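PDB 4W7W: cellulase from Xanthomonas axonopodis pv. citri, which probably hydrolyses beta-1,4 glycosidic bonds of cellulose as a glycoside hydrolase family 5 barrel enzyme, and binds cello-oligosaccharide in its cleft. Local coordinates for residues 86-91 and 138-143; 132-137 and 149-154; 172-177 and 181-186. One frame throughout, in Å; residues are numbered along the deposited sequence.

Contact 1 of 3, residues 86-91 and 138-143; sequences AQLGLI and ALEFKD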
# COMPACT_ATOMS: atom_id res chain seq x y z
N ALA A 86 19.57 1.43 11.88
CA ALA A 86 18.57 1.99 12.79
C ALA A 86 17.19 1.92 12.16
O ALA A 86 16.22 1.55 12.83
CB ALA A 86 18.90 3.41 13.19
N GLN A 87 17.08 2.25 10.87
CA GLN A 87 15.80 2.21 10.22
C GLN A 87 15.28 0.78 10.11
O GLN A 87 14.11 0.51 10.36
CB GLN A 87 15.86 2.86 8.84
CG GLN A 87 14.49 3.23 8.29
CD GLN A 87 13.81 4.45 8.89
OE1 GLN A 87 12.64 4.67 8.62
NE2 GLN A 87 14.52 5.26 9.64
N LEU A 88 16.17 -0.14 9.75
CA LEU A 88 15.81 -1.54 9.68
C LEU A 88 15.33 -2.02 11.05
O LEU A 88 14.37 -2.79 11.15
CB LEU A 88 17.01 -2.33 9.19
CG LEU A 88 16.80 -3.82 9.01
CD1 LEU A 88 15.69 -4.08 7.99
CD2 LEU A 88 18.12 -4.43 8.61
N GLY A 89 15.99 -1.57 12.10
CA GLY A 89 15.59 -1.94 13.44
C GLY A 89 14.19 -1.49 13.79
O GLY A 89 13.44 -2.20 14.43
N LEU A 90 13.83 -0.28 13.35
CA LEU A 90 12.48 0.23 13.57
C LEU A 90 11.46 -0.63 12.85
O LEU A 90 10.39 -0.94 13.40
CB LEU A 90 12.40 1.69 13.13
CG LEU A 90 13.15 2.66 14.06
CD1 LEU A 90 13.44 3.98 13.36
CD2 LEU A 90 12.36 2.91 15.34
N ILE A 91 11.76 -1.02 11.61
CA ILE A 91 10.86 -1.88 10.85
C ILE A 91 10.72 -3.22 11.57
O ILE A 91 9.62 -3.73 11.72
CB ILE A 91 11.34 -2.05 9.40
CG1 ILE A 91 11.28 -0.71 8.66
CG2 ILE A 91 10.52 -3.10 8.68
CD1 ILE A 91 12.05 -0.67 7.36
N ALA A 138 14.47 -8.23 0.86
CA ALA A 138 14.11 -9.64 0.77
C ALA A 138 15.09 -10.52 1.56
O ALA A 138 14.68 -11.49 2.19
CB ALA A 138 14.04 -10.07 -0.68
N LEU A 139 16.38 -10.20 1.51
CA LEU A 139 17.35 -10.96 2.30
C LEU A 139 17.06 -10.84 3.79
O LEU A 139 17.28 -11.80 4.53
CB LEU A 139 18.78 -10.51 1.99
CG LEU A 139 19.31 -10.96 0.63
CD1 LEU A 139 20.58 -10.20 0.27
CD2 LEU A 139 19.57 -12.46 0.58
N GLU A 140 16.57 -9.69 4.23
CA GLU A 140 16.25 -9.50 5.64
C GLU A 140 15.01 -10.24 6.09
O GLU A 140 14.93 -10.71 7.22
CB GLU A 140 16.06 -8.03 5.97
CG GLU A 140 17.26 -7.15 5.77
CD GLU A 140 18.40 -7.48 6.71
OE1 GLU A 140 18.17 -8.04 7.82
OE2 GLU A 140 19.54 -7.13 6.31
N PHE A 141 14.00 -10.33 5.21
CA PHE A 141 12.66 -10.75 5.60
C PHE A 141 12.19 -12.03 4.93
O PHE A 141 11.04 -12.44 5.12
CB PHE A 141 11.66 -9.61 5.37
CG PHE A 141 11.92 -8.42 6.25
CD1 PHE A 141 11.74 -8.50 7.63
CD2 PHE A 141 12.42 -7.25 5.72
CE1 PHE A 141 12.04 -7.43 8.45
CE2 PHE A 141 12.70 -6.16 6.54
CZ PHE A 141 12.50 -6.25 7.90
N LYS A 142 13.07 -12.69 4.18
CA LYS A 142 12.65 -13.88 3.44
C LYS A 142 12.10 -14.98 4.34
O LYS A 142 11.20 -15.69 3.93
CB LYS A 142 13.74 -14.42 2.54
CG LYS A 142 15.02 -14.72 3.25
CD LYS A 142 16.05 -15.29 2.28
CE LYS A 142 15.75 -16.74 1.96
NZ LYS A 142 16.19 -17.64 3.06
N ASP A 143 12.62 -15.09 5.56
CA ASP A 143 12.13 -16.11 6.48
C ASP A 143 11.04 -15.62 7.44
O ASP A 143 10.76 -16.28 8.44
CB ASP A 143 13.32 -16.72 7.23
CG ASP A 143 14.36 -17.30 6.28
OD1 ASP A 143 13.98 -17.90 5.26
OD2 ASP A 143 15.57 -17.16 6.56

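Contact 2 of 3, residues 132-137 and 149-154; sequences DLWRRL and FGLMNE. With BGC (beta-D-glucopyranose), chain C.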
# COMPACT_ATOMS: atom_id res chain seq x y z
N ASP A 132 17.88 -3.40 -6.30
CA ASP A 132 18.86 -3.57 -5.23
C ASP A 132 18.24 -3.37 -3.85
O ASP A 132 18.48 -4.14 -2.92
CB ASP A 132 20.06 -2.64 -5.41
CG ASP A 132 21.08 -2.82 -4.32
OD1 ASP A 132 21.86 -3.81 -4.40
OD2 ASP A 132 21.13 -2.00 -3.39
N LEU A 133 17.42 -2.33 -3.72
CA LEU A 133 16.70 -2.09 -2.48
C LEU A 133 15.92 -3.34 -2.08
O LEU A 133 16.01 -3.82 -0.95
CB LEU A 133 15.79 -0.87 -2.65
CG LEU A 133 14.87 -0.47 -1.50
CD1 LEU A 133 13.65 -1.37 -1.35
CD2 LEU A 133 15.63 -0.34 -0.18
N TRP A 134 15.13 -3.87 -3.03
CA TRP A 134 14.29 -5.00 -2.69
C TRP A 134 15.04 -6.30 -2.51
O TRP A 134 14.62 -7.13 -1.73
CB TRP A 134 13.12 -5.12 -3.69
CG TRP A 134 11.99 -4.20 -3.32
CD1 TRP A 134 11.58 -3.08 -3.95
CD2 TRP A 134 11.20 -4.31 -2.14
NE1 TRP A 134 10.56 -2.49 -3.25
CE2 TRP A 134 10.31 -3.23 -2.13
CE3 TRP A 134 11.15 -5.23 -1.09
CZ2 TRP A 134 9.39 -3.04 -1.11
CZ3 TRP A 134 10.24 -5.04 -0.08
CH2 TRP A 134 9.37 -3.97 -0.09
N ARG A 135 16.15 -6.48 -3.22
CA ARG A 135 17.05 -7.60 -2.91
C ARG A 135 17.44 -7.57 -1.43
O ARG A 135 17.36 -8.59 -0.73
CB ARG A 135 18.31 -7.52 -3.78
CG ARG A 135 19.36 -8.58 -3.45
CD ARG A 135 20.62 -8.44 -4.29
NE ARG A 135 21.36 -7.24 -3.94
CZ ARG A 135 22.20 -7.14 -2.92
NH1 ARG A 135 22.44 -8.18 -2.15
NH2 ARG A 135 22.76 -5.96 -2.65
N ARG A 136 17.86 -6.41 -0.98
CA ARG A 136 18.32 -6.26 0.39
C ARG A 136 17.20 -6.49 1.40
O ARG A 136 17.40 -7.17 2.40
CB ARG A 136 18.96 -4.90 0.57
CG ARG A 136 20.25 -4.74 -0.21
CD ARG A 136 20.75 -3.32 -0.13
NE ARG A 136 21.95 -3.05 -0.91
CZ ARG A 136 23.19 -3.24 -0.47
NH1 ARG A 136 23.39 -3.83 0.69
NH2 ARG A 136 24.21 -2.90 -1.22
N LEU A 137 16.02 -5.92 1.17
CA LEU A 137 14.90 -6.16 2.07
C LEU A 137 14.47 -7.61 2.04
O LEU A 137 14.17 -8.19 3.09
CB LEU A 137 13.72 -5.24 1.79
CG LEU A 137 13.94 -3.76 2.11
CD1 LEU A 137 12.68 -2.98 1.76
CD2 LEU A 137 14.30 -3.54 3.56
N PHE A 149 5.69 -7.75 0.66
CA PHE A 149 6.55 -6.74 0.05
C PHE A 149 5.71 -5.81 -0.85
O PHE A 149 5.28 -6.20 -1.92
CB PHE A 149 7.66 -7.39 -0.77
CG PHE A 149 8.55 -8.31 0.02
CD1 PHE A 149 8.88 -8.10 1.35
CD2 PHE A 149 9.12 -9.40 -0.61
CE1 PHE A 149 9.74 -8.95 2.01
CE2 PHE A 149 9.99 -10.26 0.07
CZ PHE A 149 10.31 -10.02 1.37
N GLY A 150 5.51 -4.57 -0.39
CA GLY A 150 4.79 -3.56 -1.17
C GLY A 150 5.78 -2.75 -1.99
O GLY A 150 6.34 -1.76 -1.52
N LEU A 151 6.00 -3.19 -3.22
CA LEU A 151 7.13 -2.69 -4.02
C LEU A 151 7.27 -1.18 -4.11
O LEU A 151 8.38 -0.67 -4.07
CB LEU A 151 7.06 -3.24 -5.44
CG LEU A 151 7.11 -4.76 -5.57
CD1 LEU A 151 7.26 -5.12 -7.04
CD2 LEU A 151 8.22 -5.36 -4.71
N MET A 152 6.16 -0.46 -4.32
CA MET A 152 6.28 0.97 -4.50
C MET A 152 4.94 1.64 -4.35
O MET A 152 3.99 1.30 -5.06
CB MET A 152 6.80 1.30 -5.90
CG MET A 152 7.00 2.78 -6.17
SD MET A 152 8.17 3.59 -5.06
CE MET A 152 9.69 2.79 -5.57
N ASN A 153 4.85 2.64 -3.49
CA ASN A 153 3.61 3.40 -3.39
C ASN A 153 3.42 4.28 -4.61
O ASN A 153 4.25 5.15 -4.89
CB ASN A 153 3.60 4.27 -2.16
CG ASN A 153 2.28 4.97 -2.01
OD1 ASN A 153 1.26 4.30 -1.82
ND2 ASN A 153 2.26 6.28 -2.11
N GLU A 154 2.29 4.10 -5.31
CA GLU A 154 1.82 5.05 -6.35
C GLU A 154 2.90 5.54 -7.32
O GLU A 154 3.15 6.75 -7.43
CB GLU A 154 1.09 6.23 -5.70
CG GLU A 154 -0.14 5.75 -4.95
CD GLU A 154 -1.02 6.87 -4.46
OE1 GLU A 154 -0.69 8.04 -4.70
OE2 GLU A 154 -2.06 6.55 -3.81
C2 BGC C . -2.25 12.71 -5.63
C3 BGC C . -1.49 11.84 -4.64
C4 BGC C . -2.41 10.79 -4.03
C5 BGC C . -3.13 10.03 -5.13
C6 BGC C . -4.19 9.09 -4.57
C1 BGC C . -2.93 11.82 -6.65
O2 BGC C . -1.36 13.61 -6.32
O3 BGC C . -0.96 12.67 -3.60
O4 BGC C . -1.67 9.91 -3.17
O5 BGC C . -3.82 10.93 -5.99
O6 BGC C . -4.90 8.44 -5.63

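Contact 3 of 3, residues 172-177 and 181-186; sequences TAIRKT and NLILVP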
# COMPACT_ATOMS: atom_id res chain seq x y z
N THR A 172 12.06 -10.13 -9.90
CA THR A 172 13.14 -11.06 -10.17
C THR A 172 14.18 -11.00 -9.06
O THR A 172 14.65 -12.04 -8.57
CB THR A 172 13.74 -10.78 -11.55
OG1 THR A 172 12.73 -11.09 -12.52
CG2 THR A 172 15.01 -11.57 -11.80
N ALA A 173 14.57 -9.79 -8.68
CA ALA A 173 15.57 -9.61 -7.62
C ALA A 173 15.11 -10.25 -6.31
O ALA A 173 15.89 -10.90 -5.61
CB ALA A 173 15.88 -8.14 -7.43
N ILE A 174 13.85 -10.06 -5.96
CA ILE A 174 13.32 -10.64 -4.74
C ILE A 174 13.37 -12.16 -4.83
O ILE A 174 13.82 -12.83 -3.90
CB ILE A 174 11.89 -10.15 -4.48
CG1 ILE A 174 11.91 -8.65 -4.09
CG2 ILE A 174 11.19 -11.00 -3.42
CD1 ILE A 174 10.55 -7.96 -4.17
N ARG A 175 12.92 -12.73 -5.94
CA ARG A 175 12.87 -14.18 -6.03
C ARG A 175 14.24 -14.83 -6.07
O ARG A 175 14.40 -15.94 -5.58
CB ARG A 175 11.99 -14.62 -7.20
CG ARG A 175 10.54 -14.16 -7.09
CD ARG A 175 9.90 -14.66 -5.81
NE ARG A 175 8.48 -14.33 -5.80
CZ ARG A 175 7.77 -13.99 -4.73
NH1 ARG A 175 8.32 -13.95 -3.52
NH2 ARG A 175 6.51 -13.67 -4.90
N LYS A 176 15.24 -14.13 -6.61
CA LYS A 176 16.60 -14.65 -6.63
C LYS A 176 17.13 -14.91 -5.21
O LYS A 176 18.01 -15.74 -5.05
CB LYS A 176 17.55 -13.69 -7.35
CG LYS A 176 17.44 -13.73 -8.86
CD LYS A 176 18.28 -12.65 -9.50
CE LYS A 176 18.31 -12.79 -11.02
NZ LYS A 176 18.91 -11.60 -11.65
N THR A 177 16.61 -14.20 -4.21
CA THR A 177 17.07 -14.41 -2.83
C THR A 177 16.50 -15.67 -2.21
O THR A 177 16.94 -16.07 -1.13
CB THR A 177 16.69 -13.25 -1.90
OG1 THR A 177 15.27 -13.25 -1.69
CG2 THR A 177 17.15 -11.92 -2.45
N ASN A 181 7.75 -14.64 -0.20
CA ASN A 181 6.75 -13.75 0.35
C ASN A 181 5.84 -13.20 -0.74
O ASN A 181 6.23 -13.07 -1.90
CB ASN A 181 7.42 -12.55 1.02
CG ASN A 181 8.49 -12.94 2.03
OD1 ASN A 181 9.49 -13.55 1.67
ND2 ASN A 181 8.30 -12.55 3.28
N LEU A 182 4.62 -12.85 -0.36
CA LEU A 182 3.70 -12.16 -1.25
C LEU A 182 4.31 -10.83 -1.67
O LEU A 182 4.79 -10.07 -0.81
CB LEU A 182 2.36 -11.94 -0.53
CG LEU A 182 1.30 -11.18 -1.34
CD1 LEU A 182 0.87 -11.89 -2.61
CD2 LEU A 182 0.10 -10.92 -0.46
N ILE A 183 4.26 -10.54 -2.97
CA ILE A 183 4.69 -9.27 -3.53
C ILE A 183 3.43 -8.55 -4.02
O ILE A 183 2.66 -9.12 -4.80
CB ILE A 183 5.67 -9.47 -4.71
CG1 ILE A 183 6.96 -10.10 -4.23
CG2 ILE A 183 5.95 -8.13 -5.37
CD1 ILE A 183 7.84 -10.58 -5.37
N LEU A 184 3.27 -7.31 -3.59
CA LEU A 184 2.21 -6.42 -4.09
C LEU A 184 2.83 -5.50 -5.15
O LEU A 184 3.73 -4.71 -4.85
CB LEU A 184 1.59 -5.59 -2.98
CG LEU A 184 0.99 -6.40 -1.83
CD1 LEU A 184 0.36 -5.44 -0.83
CD2 LEU A 184 -0.03 -7.41 -2.33
N VAL A 185 2.31 -5.61 -6.37
CA VAL A 185 2.83 -4.92 -7.55
C VAL A 185 1.85 -3.84 -7.97
O VAL A 185 0.71 -4.15 -8.28
CB VAL A 185 2.97 -5.88 -8.76
CG1 VAL A 185 3.57 -5.16 -9.96
CG2 VAL A 185 3.80 -7.08 -8.39
N PRO A 186 2.28 -2.57 -8.01
CA PRO A 186 1.41 -1.52 -8.48
C PRO A 186 1.60 -1.29 -9.98
O PRO A 186 2.55 -1.78 -10.58
CB PRO A 186 1.93 -0.32 -7.71
CG PRO A 186 3.41 -0.54 -7.70
CD PRO A 186 3.59 -2.04 -7.57

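Contact 1 of 3, residues 86-91 and 138-143
Leu-88 and Ile-91 of helix 85-100 meet Phe-141 and Glu-140 of helix 127-141 in the outer layer of an (alpha/beta)8 barrel, where two helices lie side by side around the central parallel sheet. The backbones stay well apart, with 8.9 Å from Leu-88 CA to Glu-140 CA, so long side chains bridge the gap and no hydrogen bond crosses it. The tightly packed part is apolar and faces the barrel. Here the far end of the Phe-141 ring enters between two branches of helix 85-100: CZ lies 3.8 Å from Ile-91 CG2 and 3.9 Å from Leu-88 CD1. Both methyl groups approach the ring obliquely. Leu-88 and Phe-141 run antiparallel alongside one another, whereas Ile-91 lies roughly perpendicular to the phenylalanine side chain. With CG trans to its backbone N (chi1 -178°), Leu-88 holds its two methyls out toward the neighbouring helix, one for each partner. Beneath this layer Ile-91 and Phe-141 both rest on Leu-107 of strand 104-109, and Phe-141 also touches Val-147 and Phe-149 of the next strand, which seats the ring between helix layer and sheet. The looser side is the outer one, where Glu-140 is partly exposed. Its chain bends at chi2 (-65°), which carries the carboxylate against the CD2 methyl of Leu-88, with CG behind it, while OE1 forms a salt bridge with Lys-92, one turn further along helix 85-100. The charge is thus met by the same helix that supplies the leucine. Within helix 127-141, Glu-140 CB sits 3.7 Å above one face of the Phe-141 ring, toward its rim. At the closest approach of the two segments, Leu-88 CD2 lies 3.6 Å from the carboxylate carbon CD of Glu-140.

Contact 2 of 3, residues 132-137 and 149-154
The end of barrel strand 147-150 and the segment leading from it to the sugar-binding cleft lie against helix 127-141, and one indole, that of Trp-134, makes most of the contact. Its NE1 donates to the main-chain O of Leu-151 at 3.0 Å, with an N-H...O angle of 151°. The donor lies in the carbonyl plane on a lone pair, while the oxygen is tilted 17° from the indole plane. The buried indole N-H is thereby satisfied, and the chain is held just where the regular strand gives way to loop. Leu-151 adds a CH-pi contact: its CD2 methyl stands over one face of the five-membered ring, 3.9 Å from the centroid. The opposite face is covered from within the helix by Leu-133 CD1 and Leu-137 CD1, so the indole is sandwiched between aliphatic groups. Farther along the ring, Trp-134 CZ3 packs 3.6 Å from Phe-149 CB, and the two aromatic planes meet obliquely at 47°. Trp-134 CZ2 comes 3.3 Å from Gly-150 O. On the outer side of the helix, Asp-132 pairs through OD1 with Arg-135 NH2 and through OD2 with Arg-136 NE, a salt-bridge network lying away from the strand. At the far end of segment 149-154, away from the helix, Glu-154 extends into the cleft, where its OE1 accepts a hydrogen bond from O4 of the bound beta-D-glucopyranose at 2.6 Å. Its OE2 is hydrogen-bonded to His-224, which helps fix the carboxylate, and the glucose also bonds to Tyr-231 O. Just beyond the C-terminal end of strand 147-150, Asn-153 and Glu-154 match the Asn-Glu pair of family 5 and its clan relatives, whose glutamate is the acid/base; Glu-154 is therefore probably the acid/base of this (alpha/beta)8 barrel.

Contact 3 of 3, residues 172-177 and 181-186
With CG anti to the carbonyl carbon (chi1 -61°) and a bend at chi2 (-57°), Arg-175 turns its guanidinium off the helix surface and back toward the segment leading into strand 183-186. There NH1 and NH2 reach end-on to a single acceptor, the main-chain O of Asn-181, at 2.8 Å and 3.1 Å. The oxygen lies almost in the guanidinium plane; NH1 uses a lone pair in the carbonyl plane, whereas NH2 is tilted 21° from it. Ile-183 comes from the opposite direction and sets its CD1 methyl over the centre of one guanidinium face, 3.4 Å above the plane. The same methyl meets Ile-174 tip to tip, with 3.9 Å from Ile-174 CG2 to Ile-183 CD1, joining the polar and apolar halves of the contact. A salt bridge from NE to Asp-214 and a bond from NH1 to Ala-179 O further limit rotation of the guanidinium, and Asp-214 probably offsets its charge. Nearby, Ile-174 O takes both OG1 and N of Thr-177, and OG1 lies 2.7 Å away. Helix 160-176 is thus fastened to the strand that follows it, as in the beta-alpha-beta crossover from which (alpha/beta)8 barrels are built.

Overall arrangement
The three contacts follow one side of the barrel wall, through successive helices and strands. Contact 1 joins two outer helices, 85-100 and 127-141; contact 2 ties the second of these to strand 147-150; contact 3 ties helix 160-176 to strand 183-186, the sheet neighbour of 147-150. Centres of contacts 1 and 2 lie about 11 Å apart, those of 2 and 3 about 8 Å, and those of 1 and 3 about 15 Å. Along the chain contacts 1 and 2 interlock, whereas contact 3 follows both. Phe-149 packs against Ala-138 and pairs through its backbone with Leu-182 and Leu-184, linking the helix layer to the strands whose ends lead toward the sugar-binding cleft.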